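Dual function macrocyclase-peptidase POPB (Galerina marginata, PDB 5N4B) cleaves peptide bonds after prolyl residues and macrocyclises precursor peptides during biosynthesis of the amanitin toxins. Local coordinates at residues Tyr273-Gln278 with Ser323-Lys328; Thr282-Leu287 with Gly499-Ala504; Asn316-His321 with Glu371-Ile376. The protein carries 1 engineered substitution. All coordinates share one frame; numbering follows the deposited sequence.

Contact 1 (Tyr273-Gln278 with Ser323-Lys328); sequences YLYLYQ and SLVYIK
Tyr275 and Val325 reach toward each other from opposite directions between two neighbouring blades of the beta-propeller, each on the second strand of its four-stranded sheet. Start at CB of Tyr275: it leaves the backbone toward the facing strand, and chi1 of -54° turns CG away from the carbonyl carbon and beside the backbone N, aiming the ring toward the facing sheet. On the way the ring packs against Val290 of its own sheet and Ile317 of the next. The inner ring atoms stay clear of Val325; contact begins at CE1, 4.3 Å from Val325 CG1, a methyl that lies oblique to the ring. At the tip, Tyr275 OH ends over the fork of the valine, 3.9 Å from Val325 CG1 and 4.1 Å from Val325 CG2, so both methyls brush the hydroxyl.

Two residues earlier, Tyr273 repeats the gesture against the turn that precedes strand 324-329. Its side chain also packs on Val290 and on Asn320. Beyond Tyr273 CZ, near the plane of the ring, the backbone of Ser323 comes in: Tyr273 OH sits 3.4 Å from Ser323 CA and 3.7 Å from Ser323 CB.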
ATOM      1  N   TYR A 273     -25.385  14.121   7.616  1.00 15.43           N
ATOM      2  CA  TYR A 273     -24.974  12.888   8.266  1.00 14.91           C
ATOM      3  C   TYR A 273     -23.487  12.876   8.558  1.00 14.13           C
ATOM      4  O   TYR A 273     -22.666  13.404   7.795  1.00 15.02           O
ATOM      5  CB  TYR A 273     -25.305  11.676   7.391  1.00 15.74           C
ATOM      6  CG  TYR A 273     -26.755  11.405   7.210  1.00 17.36           C
ATOM      7  CD1 TYR A 273     -27.562  11.113   8.291  1.00 18.33           C
ATOM      8  CD2 TYR A 273     -27.295  11.375   5.941  1.00 20.60           C
ATOM      9  CE1 TYR A 273     -28.884  10.803   8.118  1.00 18.88           C
ATOM     10  CE2 TYR A 273     -28.646  11.096   5.741  1.00 24.78           C
ATOM     11  CZ  TYR A 273     -29.433  10.822   6.857  1.00 20.54           C
ATOM     12  OH  TYR A 273     -30.763  10.508   6.647  1.00 23.94           O
ATOM     13  N   LEU A 274     -23.180  12.269   9.683  1.00 14.45           N
ATOM     14  CA  LEU A 274     -21.846  11.834  10.066  1.00 13.91           C
ATOM     15  C   LEU A 274     -21.875  10.316  10.159  1.00 12.44           C
ATOM     16  O   LEU A 274     -22.714   9.735  10.857  1.00 13.97           O
ATOM     17  CB  LEU A 274     -21.478  12.434  11.423  1.00 16.54           C
ATOM     18  CG  LEU A 274     -20.203  11.936  12.100  1.00 16.97           C
ATOM     19  CD1 LEU A 274     -19.022  12.295  11.297  1.00 20.86           C
ATOM     20  CD2 LEU A 274     -20.125  12.545  13.507  1.00 21.37           C
ATOM     21  N   TYR A 275     -20.913   9.674   9.534  1.00 11.53           N
ATOM     22  CA  TYR A 275     -20.812   8.237   9.538  1.00 11.28           C
ATOM     23  C   TYR A 275     -19.604   7.782  10.327  1.00 13.42           C
ATOM     24  O   TYR A 275     -18.517   8.380  10.224  1.00 14.14           O
ATOM     25  CB  TYR A 275     -20.672   7.754   8.113  1.00 13.89           C
ATOM     26  CG  TYR A 275     -21.747   8.211   7.151  1.00 12.83           C
ATOM     27  CD1 TYR A 275     -23.036   7.655   7.161  1.00 14.52           C
ATOM     28  CD2 TYR A 275     -21.505   9.198   6.202  1.00 12.63           C
ATOM     29  CE1 TYR A 275     -23.997   8.059   6.275  1.00 15.86           C
ATOM     30  CE2 TYR A 275     -22.497   9.580   5.297  1.00 12.63           C
ATOM     31  CZ  TYR A 275     -23.733   8.998   5.356  1.00 13.53           C
ATOM     32  OH  TYR A 275     -24.669   9.407   4.439  1.00 15.97           O
ATOM     33  N   LEU A 276     -19.785   6.703  11.109  1.00 13.70           N
ATOM     34  CA  LEU A 276     -18.702   6.081  11.861  1.00 12.64           C
ATOM     35  C   LEU A 276     -18.541   4.648  11.428  1.00 12.93           C
ATOM     36  O   LEU A 276     -19.509   3.876  11.438  1.00 13.30           O
ATOM     37  CB  LEU A 276     -19.012   6.104  13.350  1.00 14.53           C
ATOM     38  CG  LEU A 276     -17.971   5.451  14.286  1.00 15.12           C
ATOM     39  CD1 LEU A 276     -16.738   6.279  14.424  1.00 14.63           C
ATOM     40  CD2 LEU A 276     -18.597   5.172  15.668  1.00 17.74           C
ATOM     41  N   TYR A 277     -17.325   4.306  11.055  1.00 11.16           N
ATOM     42  CA  TYR A 277     -16.944   2.947  10.739  1.00 10.66           C
ATOM     43  C   TYR A 277     -16.104   2.404  11.894  1.00 13.08           C
ATOM     44  O   TYR A 277     -15.318   3.136  12.518  1.00 12.43           O
ATOM     45  CB  TYR A 277     -16.070   2.886   9.496  1.00 11.48           C
ATOM     46  CG  TYR A 277     -16.630   3.564   8.256  1.00 11.36           C
ATOM     47  CD1 TYR A 277     -17.744   3.111   7.619  1.00 12.38           C
ATOM     48  CD2 TYR A 277     -15.967   4.620   7.698  1.00 13.63           C
ATOM     49  CE1 TYR A 277     -18.220   3.741   6.497  1.00 13.11           C
ATOM     50  CE2 TYR A 277     -16.442   5.247   6.563  1.00 12.02           C
ATOM     51  CZ  TYR A 277     -17.559   4.785   5.958  1.00 11.88           C
ATOM     52  OH  TYR A 277     -18.004   5.385   4.776  1.00 14.14           O
ATOM     53  N   GLN A 278     -16.289   1.132  12.216  1.00 13.04           N
ATOM     54  CA  GLN A 278     -15.462   0.428  13.194  1.00 11.96           C
ATOM     55  C   GLN A 278     -14.898  -0.855  12.612  1.00 12.91           C
ATOM     56  O   GLN A 278     -15.603  -1.604  11.923  1.00 13.22           O
ATOM     57  CB  GLN A 278     -16.225   0.072  14.458  1.00 14.52           C
ATOM     58  CG  GLN A 278     -17.026   1.264  15.021  1.00 15.34           C
ATOM     59  CD  GLN A 278     -17.672   1.004  16.349  1.00 16.50           C
ATOM     60  OE1 GLN A 278     -17.102   0.342  17.233  1.00 18.06           O
ATOM     61  NE2 GLN A 278     -18.878   1.519  16.495  1.00 17.96           N
ATOM     62  N   SER A 323     -32.670  10.856   2.823  1.00 20.30           N
ATOM     63  CA  SER A 323     -32.439   9.746   3.738  1.00 20.72           C
ATOM     64  C   SER A 323     -32.063   8.436   3.025  1.00 15.79           C
ATOM     65  O   SER A 323     -31.923   7.415   3.699  1.00 18.77           O
ATOM     66  CB  SER A 323     -33.678   9.529   4.622  1.00 26.21           C
ATOM     67  OG  SER A 323     -34.812   9.416   3.815  1.00 37.46           O
ATOM     68  N   LEU A 324     -31.894   8.464   1.714  1.00 17.32           N
ATOM     69  CA  LEU A 324     -31.494   7.275   0.955  1.00 16.40           C
ATOM     70  C   LEU A 324     -29.977   7.283   0.819  1.00 13.91           C
ATOM     71  O   LEU A 324     -29.415   8.132   0.111  1.00 14.78           O
ATOM     72  CB  LEU A 324     -32.154   7.302  -0.421  1.00 17.41           C
ATOM     73  CG  LEU A 324     -32.060   5.986  -1.209  1.00 17.91           C
ATOM     74  CD1 LEU A 324     -32.892   4.934  -0.546  1.00 18.18           C
ATOM     75  CD2 LEU A 324     -32.555   6.229  -2.627  1.00 20.08           C
ATOM     76  N   VAL A 325     -29.329   6.345   1.481  1.00 15.41           N
ATOM     77  CA  VAL A 325     -27.864   6.277   1.560  1.00 11.89           C
ATOM     78  C   VAL A 325     -27.383   5.189   0.601  1.00 13.16           C
ATOM     79  O   VAL A 325     -27.865   4.030   0.666  1.00 14.08           O
ATOM     80  CB  VAL A 325     -27.419   5.971   2.986  1.00 14.45           C
ATOM     81  CG1 VAL A 325     -25.939   5.981   3.080  1.00 15.50           C
ATOM     82  CG2 VAL A 325     -27.979   7.002   3.946  1.00 17.89           C
ATOM     83  N   TYR A 326     -26.430   5.547  -0.260  1.00 10.99           N
ATOM     84  CA  TYR A 326     -25.865   4.642  -1.257  1.00 10.63           C
ATOM     85  C   TYR A 326     -24.531   4.129  -0.734  1.00 10.47           C
ATOM     86  O   TYR A 326     -23.674   4.933  -0.315  1.00 10.28           O
ATOM     87  CB  TYR A 326     -25.638   5.404  -2.570  1.00 11.16           C
ATOM     88  CG  TYR A 326     -26.874   5.820  -3.308  1.00 11.25           C
ATOM     89  CD1 TYR A 326     -27.703   6.825  -2.817  1.00 14.99           C
ATOM     90  CD2 TYR A 326     -27.227   5.234  -4.506  1.00 12.04           C
ATOM     91  CE1 TYR A 326     -28.871   7.208  -3.512  1.00 16.89           C
ATOM     92  CE2 TYR A 326     -28.363   5.585  -5.190  1.00 14.66           C
ATOM     93  CZ  TYR A 326     -29.170   6.577  -4.708  1.00 15.08           C
ATOM     94  OH  TYR A 326     -30.296   7.006  -5.373  1.00 16.97           O
ATOM     95  N   ILE A 327     -24.344   2.810  -0.748  1.00 10.18           N
ATOM     96  CA  ILE A 327     -23.251   2.164  -0.044  1.00  9.11           C
ATOM     97  C   ILE A 327     -22.652   1.102  -0.936  1.00  8.90           C
ATOM     98  O   ILE A 327     -23.380   0.245  -1.471  1.00 10.35           O
ATOM     99  CB  ILE A 327     -23.734   1.532   1.268  1.00  9.82           C
ATOM    100  CG1 ILE A 327     -24.514   2.566   2.101  1.00 12.34           C
ATOM    101  CG2 ILE A 327     -22.569   0.983   2.055  1.00 13.13           C
ATOM    102  CD1 ILE A 327     -25.022   2.064   3.484  1.00 14.29           C
ATOM    103  N   LYS A 328     -21.318   1.080  -1.017  1.00  8.16           N
ATOM    104  CA  LYS A 328     -20.620  -0.025  -1.656  1.00  8.96           C
ATOM    105  C   LYS A 328     -20.413  -1.101  -0.607  1.00 11.00           C
ATOM    106  O   LYS A 328     -19.934  -0.810   0.489  1.00  9.34           O
ATOM    107  CB  LYS A 328     -19.269   0.426  -2.191  1.00 10.00           C
ATOM    108  CG  LYS A 328     -18.497  -0.705  -2.906  1.00 10.18           C
ATOM    109  CD  LYS A 328     -17.230  -0.258  -3.648  1.00 11.55           C
ATOM    110  CE  LYS A 328     -16.132   0.293  -2.776  1.00 13.84           C
ATOM    111  NZ  LYS A 328     -15.549  -0.725  -1.887  1.00 13.88           N
TER

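Contact 2 (Thr282-Leu287 with Gly499-Ala504); sequences TSKKNL and GFATSA
The Phe500 ring turns one edge to Thr282, with the threonine hydroxyl in its plane: Thr282 OG1 is 3.4 Å from Phe500 CE1 and 3.5 Å from Phe500 CD1. Trp620 also meets this ring, edge-to-face. Thr282 CB backs up the same edge, 3.9 Å from Phe500 CD1. The threonine's chi1 of 57° holds OG1 between the backbone N and the carbonyl carbon, and there OG1 is gripped by hydrogen bonds with Ser622 OG and Ala619 O, so the oxygen that touches the ring is already fixed by the catalytic domain.

Phe500 stands at a corner of a type I' turn from Gly499 to Thr502, closed by Thr502 N to Gly499 O at 3.0 Å. Both corner residues, Phe500 and Ala501, have left-handed backbone angles. Glu623 OE2 takes the N-H of Phe500. Farther along, Lys284 CG lies alongside Ala501 CB at 4.4 Å. Between the backbones one water gives a hydrogen bond to Thr282 O (2.8 Å) and another to Phe500 O (3.0 Å), joining two carbonyls that could not bond to each other.

The loop belongs to the propeller and the turn to the hydrolase domain. The Phe500 side chain is about 7 Å from that of Ala578, the engineered replacement in the charge relay system, and Thr502 and Ala504 pack on aromatic side chains of the bound peptide. A ring edge, a methyl, a shared water and the threonine's two hydrogen bonds to the catalytic domain are consistent with a modest interface that closes over substrate and could probably part.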
ATOM      1  N   THR A 282      -8.121  -6.949  10.212  1.00 27.79           N
ATOM      2  CA  THR A 282      -7.862  -6.597   8.841  1.00 22.79           C
ATOM      3  C   THR A 282      -8.719  -7.248   7.856  1.00 29.15           C
ATOM      4  O   THR A 282      -8.440  -7.230   6.673  1.00 33.06           O
ATOM      5  CB  THR A 282      -6.406  -6.881   8.462  1.00 23.67           C
ATOM      6  OG1 THR A 282      -6.104  -8.236   8.685  1.00 26.13           O
ATOM      7  CG2 THR A 282      -5.557  -6.045   9.216  1.00 22.65           C
ATOM      8  N   SER A 283      -9.749  -7.896   8.322  1.00 23.90           N
ATOM      9  CA  SER A 283     -10.695  -8.448   7.520  1.00 25.37           C
ATOM     10  C   SER A 283     -11.443  -7.139   7.083  1.00 30.53           C
ATOM     11  O   SER A 283     -11.492  -6.099   7.778  1.00 40.45           O
ATOM     12  CB  SER A 283     -11.610  -9.452   8.223  1.00 26.93           C
ATOM     13  OG  SER A 283     -12.636  -8.825   8.853  1.00 30.02           O
ATOM     14  N   LYS A 284     -12.000  -7.272   5.977  1.00 21.22           N
ATOM     15  CA  LYS A 284     -12.751  -6.217   5.386  1.00 22.20           C
ATOM     16  C   LYS A 284     -14.199  -6.157   5.894  1.00 28.53           C
ATOM     17  O   LYS A 284     -15.132  -5.902   5.174  1.00 30.21           O
ATOM     18  CB  LYS A 284     -12.746  -6.438   3.894  1.00 27.49           C
ATOM     19  CG  LYS A 284     -11.367  -6.447   3.329  1.00 30.49           C
ATOM     20  CD  LYS A 284     -10.784  -5.075   3.461  1.00 27.21           C
ATOM     21  CE  LYS A 284     -10.952  -4.324   2.160  1.00 39.07           C
ATOM     22  NZ  LYS A 284     -11.053  -2.858   2.233  1.00 44.04           N
ATOM     23  N   LYS A 285     -14.350  -6.370   7.170  1.00 17.72           N
ATOM     24  CA  LYS A 285     -15.650  -6.296   7.807  1.00 15.50           C
ATOM     25  C   LYS A 285     -15.678  -5.084   8.712  1.00 15.36           C
ATOM     26  O   LYS A 285     -14.751  -4.816   9.349  1.00 16.81           O
ATOM     27  CB  LYS A 285     -15.994  -7.550   8.594  1.00 19.10           C
ATOM     28  CG  LYS A 285     -16.052  -8.848   7.811  1.00 19.21           C
ATOM     29  CD  LYS A 285     -16.306 -10.028   8.744  1.00 22.68           C
ATOM     30  CE  LYS A 285     -16.488 -11.314   7.987  1.00 36.75           C
ATOM     31  NZ  LYS A 285     -15.249 -11.897   7.445  1.00 48.39           N
ATOM     32  N   ASN A 286     -16.779  -4.362   8.685  1.00 13.45           N
ATOM     33  CA  ASN A 286     -16.914  -3.208   9.513  1.00 14.46           C
ATOM     34  C   ASN A 286     -18.317  -2.893   9.976  1.00 13.21           C
ATOM     35  O   ASN A 286     -19.256  -3.205   9.385  1.00 14.11           O
ATOM     36  CB  ASN A 286     -16.276  -1.948   8.847  1.00 12.85           C
ATOM     37  CG  ASN A 286     -17.017  -1.428   7.620  1.00 12.73           C
ATOM     38  OD1 ASN A 286     -17.780  -0.487   7.658  1.00 14.05           O
ATOM     39  ND2 ASN A 286     -16.764  -2.031   6.594  1.00 12.37           N
ATOM     40  N   LEU A 287     -18.380  -2.206  11.094  1.00 13.87           N
ATOM     41  CA  LEU A 287     -19.622  -1.631  11.548  1.00 14.04           C
ATOM     42  C   LEU A 287     -19.840  -0.281  10.864  1.00 13.37           C
ATOM     43  O   LEU A 287     -18.913   0.359  10.345  1.00 13.00           O
ATOM     44  CB  LEU A 287     -19.627  -1.422  13.081  1.00 16.04           C
ATOM     45  CG  LEU A 287     -19.241  -2.651  13.893  1.00 16.54           C
ATOM     46  CD1 LEU A 287     -19.407  -2.366  15.374  1.00 16.79           C
ATOM     47  CD2 LEU A 287     -19.993  -3.871  13.517  1.00 18.34           C
ATOM     48  N   GLY A 499      -2.127 -11.637   0.040  1.00 11.21           N
ATOM     49  CA  GLY A 499      -2.869 -11.581   1.282  1.00 11.87           C
ATOM     50  C   GLY A 499      -3.716 -10.321   1.389  1.00 12.14           C
ATOM     51  O   GLY A 499      -3.604  -9.352   0.614  1.00 12.31           O
ATOM     52  N   PHE A 500      -4.568 -10.347   2.407  1.00 12.28           N
ATOM     53  CA  PHE A 500      -5.286  -9.179   2.916  1.00 14.02           C
ATOM     54  C   PHE A 500      -6.287  -8.608   1.910  1.00 13.80           C
ATOM     55  O   PHE A 500      -6.746  -7.461   2.077  1.00 15.64           O
ATOM     56  CB  PHE A 500      -4.341  -8.104   3.435  1.00 12.15           C
ATOM     57  CG  PHE A 500      -3.490  -8.556   4.602  1.00 13.80           C
ATOM     58  CD1 PHE A 500      -4.021  -8.506   5.904  1.00 14.20           C
ATOM     59  CD2 PHE A 500      -2.203  -9.043   4.428  1.00 15.47           C
ATOM     60  CE1 PHE A 500      -3.286  -8.911   6.983  1.00 12.94           C
ATOM     61  CE2 PHE A 500      -1.435  -9.474   5.543  1.00 14.39           C
ATOM     62  CZ  PHE A 500      -1.974  -9.378   6.830  1.00 15.24           C
ATOM     63  N   ALA A 501      -6.681  -9.417   0.925  1.00 12.79           N
ATOM     64  CA  ALA A 501      -7.562  -8.959  -0.145  1.00 11.82           C
ATOM     65  C   ALA A 501      -6.944  -7.832  -0.956  1.00 14.76           C
ATOM     66  O   ALA A 501      -7.655  -7.090  -1.655  1.00 15.62           O
ATOM     67  CB  ALA A 501      -8.949  -8.573   0.391  1.00 14.52           C
ATOM     68  N   THR A 502      -5.619  -7.680  -0.929  1.00 13.37           N
ATOM     69  CA  THR A 502      -4.906  -6.702  -1.741  1.00 12.33           C
ATOM     70  C   THR A 502      -4.705  -7.321  -3.122  1.00 14.40           C
ATOM     71  O   THR A 502      -4.228  -8.444  -3.249  1.00 16.79           O
ATOM     72  CB  THR A 502      -3.589  -6.358  -1.069  1.00 13.50           C
ATOM     73  OG1 THR A 502      -3.898  -5.768   0.214  1.00 19.64           O
ATOM     74  CG2 THR A 502      -2.758  -5.410  -1.912  1.00 19.82           C
ATOM     75  N   SER A 503      -5.108  -6.594  -4.146  1.00 12.91           N
ATOM     76  CA  SER A 503      -4.978  -7.037  -5.526  0.51 12.18           C
ATOM     77  C   SER A 503      -3.605  -6.682  -6.079  1.00 12.60           C
ATOM     78  O   SER A 503      -3.112  -5.555  -5.903  1.00 14.71           O
ATOM     79  CB  SER A 503      -6.068  -6.386  -6.369  0.51 14.71           C
ATOM     80  OG  SER A 503      -7.316  -6.972  -6.058  0.51 16.95           O
ATOM     81  N   ALA A 504      -3.002  -7.653  -6.772  1.00 12.83           N
ATOM     82  CA  ALA A 504      -1.686  -7.433  -7.384  1.00 14.16           C
ATOM     83  C   ALA A 504      -1.912  -6.829  -8.762  1.00 12.52           C
ATOM     84  O   ALA A 504      -1.827  -7.479  -9.797  1.00 12.95           O
ATOM     85  CB  ALA A 504      -0.878  -8.724  -7.436  1.00 15.46           C
TER
HETATM   86  O   HOH W   1      -7.035  -5.984   4.641  1.00 24.31           O

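Contact 3 (Asn316-His321 with Glu371-Ile376); sequences NIITNH and EYFVAI
Ile318 and Thr319 converge on the same ring carbon of Phe373, and their torsions show how. In Ile318, chi1 of -59° sets CG2 anti to the backbone N; in Thr319, chi1 of -164° gives that position to OG1 and leaves CG2 between N and the carbonyl carbon. Each methyl then reaches the ring: Ile318 CG2 comes in at the edge, near the ring plane, 4.0 Å from Phe373 CE1, while Thr319 CG2 approaches Phe373 CE1 obliquely, also at 4.0 Å. Thr319 OG1 is hydrogen-bonded to Gln412 OE1, which ties down the rotation that presents the methyl.

Two consecutive residues of a strand normally point to opposite sides. Here a classic beta bulge, with Ile318 and Thr319 both opposite Tyr326, lets both touch one ring. Phe353 meets the ring of Phe373 edge-to-face and Tyr326 also packs against it, so aromatic as well as aliphatic neighbours pack on the phenylalanine.

At the end of the strand the link turns polar. A water gives a hydrogen bond to Glu371 O at 2.8 Å and accepts a weak one from His321 NE2, also 2.8 Å. The whole is an inter-blade seam of the beta-propeller: the first strand of one four-stranded sheet packs, through mostly apolar side chains, on the second strand of the next sheet.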
ATOM      1  N   ASN A 316     -18.990   0.814   2.798  1.00 10.06           N
ATOM      2  CA  ASN A 316     -18.359   2.106   2.604  1.00 10.40           C
ATOM      3  C   ASN A 316     -19.350   3.054   1.932  1.00 10.73           C
ATOM      4  O   ASN A 316     -19.862   2.744   0.854  1.00 11.21           O
ATOM      5  CB  ASN A 316     -17.074   1.954   1.776  1.00 11.65           C
ATOM      6  CG  ASN A 316     -16.237   3.239   1.753  1.00 12.60           C
ATOM      7  OD1 ASN A 316     -16.230   3.934   0.770  1.00 14.91           O
ATOM      8  ND2 ASN A 316     -15.627   3.588   2.887  1.00 16.23           N
ATOM      9  N   ILE A 317     -19.589   4.214   2.518  1.00  9.85           N
ATOM     10  CA  ILE A 317     -20.566   5.138   1.964  1.00 11.08           C
ATOM     11  C   ILE A 317     -20.093   5.731   0.642  1.00 10.57           C
ATOM     12  O   ILE A 317     -18.944   6.180   0.512  1.00 12.30           O
ATOM     13  CB  ILE A 317     -20.810   6.310   2.927  1.00 12.05           C
ATOM     14  CG1 ILE A 317     -21.260   5.847   4.302  1.00 15.55           C
ATOM     15  CG2 ILE A 317     -21.829   7.305   2.315  1.00 15.26           C
ATOM     16  CD1 ILE A 317     -22.465   5.021   4.293  1.00 17.62           C
ATOM     17  N   ILE A 318     -20.988   5.826  -0.323  1.00  9.13           N
ATOM     18  CA  ILE A 318     -20.768   6.568  -1.574  1.00  8.63           C
ATOM     19  C   ILE A 318     -21.356   7.968  -1.461  1.00 10.80           C
ATOM     20  O   ILE A 318     -20.650   8.966  -1.621  1.00 13.60           O
ATOM     21  CB  ILE A 318     -21.405   5.828  -2.772  1.00  9.12           C
ATOM     22  CG1 ILE A 318     -20.812   4.441  -2.904  1.00  9.84           C
ATOM     23  CG2 ILE A 318     -21.233   6.665  -4.037  1.00 10.33           C
ATOM     24  CD1 ILE A 318     -21.661   3.488  -3.685  1.00 11.74           C
ATOM     25  N   THR A 319     -22.638   8.066  -1.177  1.00  9.43           N
ATOM     26  CA  THR A 319     -23.311   9.355  -1.042  1.00 12.04           C
ATOM     27  C   THR A 319     -24.696   9.127  -0.448  1.00 13.05           C
ATOM     28  O   THR A 319     -25.065   7.996  -0.117  1.00 11.74           O
ATOM     29  CB  THR A 319     -23.371  10.090  -2.372  1.00 13.20           C
ATOM     30  OG1 THR A 319     -23.683  11.476  -2.056  1.00 18.11           O
ATOM     31  CG2 THR A 319     -24.396   9.557  -3.350  1.00 14.90           C
ATOM     32  N   ASN A 320     -25.490  10.186  -0.388  1.00 12.56           N
ATOM     33  CA  ASN A 320     -26.884  10.061   0.014  1.00 12.73           C
ATOM     34  C   ASN A 320     -27.670  11.086  -0.771  1.00 15.59           C
ATOM     35  O   ASN A 320     -27.164  12.143  -1.140  1.00 16.06           O
ATOM     36  CB  ASN A 320     -27.106  10.304   1.507  1.00 13.70           C
ATOM     37  CG  ASN A 320     -26.850  11.717   1.884  1.00 14.94           C
ATOM     38  OD1 ASN A 320     -25.720  12.154   1.814  1.00 14.58           O
ATOM     39  ND2 ASN A 320     -27.882  12.444   2.287  1.00 16.90           N
ATOM     40  N   HIS A 321     -28.947  10.784  -0.995  1.00 15.84           N
ATOM     41  CA  HIS A 321     -29.920  11.750  -1.489  1.00 17.42           C
ATOM     42  C   HIS A 321     -31.035  11.746  -0.453  1.00 18.48           C
ATOM     43  O   HIS A 321     -31.784  10.773  -0.330  1.00 18.97           O
ATOM     44  CB  HIS A 321     -30.391  11.434  -2.922  1.00 21.05           C
ATOM     45  CG  HIS A 321     -29.290  11.486  -3.934  1.00 21.14           C
ATOM     46  ND1 HIS A 321     -28.519  12.605  -4.137  1.00 28.72           N
ATOM     47  CD2 HIS A 321     -28.844  10.557  -4.814  1.00 26.88           C
ATOM     48  CE1 HIS A 321     -27.619  12.354  -5.078  1.00 26.17           C
ATOM     49  NE2 HIS A 321     -27.795  11.120  -5.506  1.00 28.78           N
ATOM     50  N   GLU A 371     -25.615  13.644  -9.446  1.00 16.48           N
ATOM     51  CA  GLU A 371     -26.594  12.570  -9.599  1.00 18.15           C
ATOM     52  C   GLU A 371     -26.082  11.347 -10.345  1.00 17.95           C
ATOM     53  O   GLU A 371     -26.806  10.342 -10.412  1.00 17.45           O
ATOM     54  CB  GLU A 371     -27.855  13.095 -10.298  1.00 20.68           C
ATOM     55  CG  GLU A 371     -27.690  13.543 -11.688  1.00 20.79           C
ATOM     56  CD  GLU A 371     -29.049  13.879 -12.330  1.00 28.80           C
ATOM     57  OE1 GLU A 371     -29.742  14.775 -11.788  1.00 28.44           O
ATOM     58  OE2 GLU A 371     -29.423  13.216 -13.330  1.00 29.86           O
ATOM     59  N   TYR A 372     -24.908  11.415 -10.950  1.00 14.46           N
ATOM     60  CA  TYR A 372     -24.350  10.317 -11.723  1.00 11.43           C
ATOM     61  C   TYR A 372     -23.401   9.513 -10.847  1.00 10.46           C
ATOM     62  O   TYR A 372     -22.952   9.941  -9.784  1.00 12.44           O
ATOM     63  CB  TYR A 372     -23.588  10.816 -12.949  1.00 12.13           C
ATOM     64  CG  TYR A 372     -24.397  11.493 -14.009  1.00 14.67           C
ATOM     65  CD1 TYR A 372     -24.809  12.792 -13.861  1.00 15.13           C
ATOM     66  CD2 TYR A 372     -24.743  10.807 -15.154  1.00 15.77           C
ATOM     67  CE1 TYR A 372     -25.580  13.413 -14.873  1.00 17.52           C
ATOM     68  CE2 TYR A 372     -25.486  11.401 -16.169  1.00 17.69           C
ATOM     69  CZ  TYR A 372     -25.906  12.710 -16.014  1.00 19.17           C
ATOM     70  OH  TYR A 372     -26.652  13.347 -17.003  1.00 26.52           O
ATOM     71  N   PHE A 373     -23.085   8.320 -11.306  1.00 10.32           N
ATOM     72  CA  PHE A 373     -22.127   7.474 -10.611  1.00 10.38           C
ATOM     73  C   PHE A 373     -21.079   7.004 -11.594  1.00 11.09           C
ATOM     74  O   PHE A 373     -21.399   6.621 -12.712  1.00 12.44           O
ATOM     75  CB  PHE A 373     -22.797   6.285  -9.934  1.00 10.43           C
ATOM     76  CG  PHE A 373     -23.789   6.678  -8.893  1.00  9.81           C
ATOM     77  CD1 PHE A 373     -23.370   6.874  -7.594  1.00 13.45           C
ATOM     78  CD2 PHE A 373     -25.095   6.907  -9.221  1.00 12.57           C
ATOM     79  CE1 PHE A 373     -24.257   7.260  -6.614  1.00 14.76           C
ATOM     80  CE2 PHE A 373     -25.989   7.282  -8.226  1.00 12.73           C
ATOM     81  CZ  PHE A 373     -25.591   7.460  -6.950  1.00 13.11           C
ATOM     82  N   VAL A 374     -19.816   7.031 -11.179  1.00 10.11           N
ATOM     83  CA  VAL A 374     -18.691   6.501 -11.951  1.00  8.27           C
ATOM     84  C   VAL A 374     -18.221   5.264 -11.204  1.00  8.96           C
ATOM     85  O   VAL A 374     -18.023   5.314  -9.989  1.00  8.85           O
ATOM     86  CB  VAL A 374     -17.571   7.535 -12.121  1.00  9.90           C
ATOM     87  CG1 VAL A 374     -16.492   7.031 -13.062  1.00 10.25           C
ATOM     88  CG2 VAL A 374     -18.125   8.889 -12.612  1.00 11.08           C
ATOM     89  N   ALA A 375     -18.096   4.135 -11.922  1.00  8.49           N
ATOM     90  CA  ALA A 375     -17.767   2.849 -11.321  1.00  9.81           C
ATOM     91  C   ALA A 375     -16.549   2.277 -12.005  1.00  8.72           C
ATOM     92  O   ALA A 375     -16.424   2.341 -13.226  1.00 10.34           O
ATOM     93  CB  ALA A 375     -18.918   1.860 -11.523  1.00 12.51           C
ATOM     94  N   ILE A 376     -15.663   1.681 -11.210  1.00  8.36           N
ATOM     95  CA  ILE A 376     -14.535   0.909 -11.729  0.67  8.15           C
ATOM     96  C   ILE A 376     -14.783  -0.531 -11.352  1.00  9.33           C
ATOM     97  O   ILE A 376     -14.972  -0.851 -10.164  1.00  9.13           O
ATOM     98  CB  ILE A 376     -13.192   1.406 -11.201  0.67  8.51           C
ATOM     99  CG1 ILE A 376     -12.928   2.789 -11.778  0.67 11.93           C
ATOM    100  CG2 ILE A 376     -12.059   0.419 -11.603  0.67  9.77           C
ATOM    101  CD1 ILE A 376     -11.759   3.445 -11.146  0.67 12.00           C
TER
HETATM  102  O   HOH W   2     -28.265  10.091  -8.075  1.00 14.56           O

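Overall arrangement
Contacts 1 and 3 lie on successive inter-blade seams of the propeller, their centres 11 Å apart. They share the sheet of strands 315-321 to 349-352, where strands 315-321 and 324-329 are antiparallel neighbours. Contact 1 joins that sheet to the preceding blade, contact 3 to the following one. Contact 2 sits 19 Å from contact 1 and 21 Å from contact 3, centre to centre; its segment 282-287 lies in the connection from strand 273-279 to strand 287-292. Along the chain contact 1's segments alternate with those of contacts 2 and 3, and contact 3 is nested within contact 2. Contacts 1 and 3 thus join blades, while contact 2 joins propeller to catalytic domain near the active site.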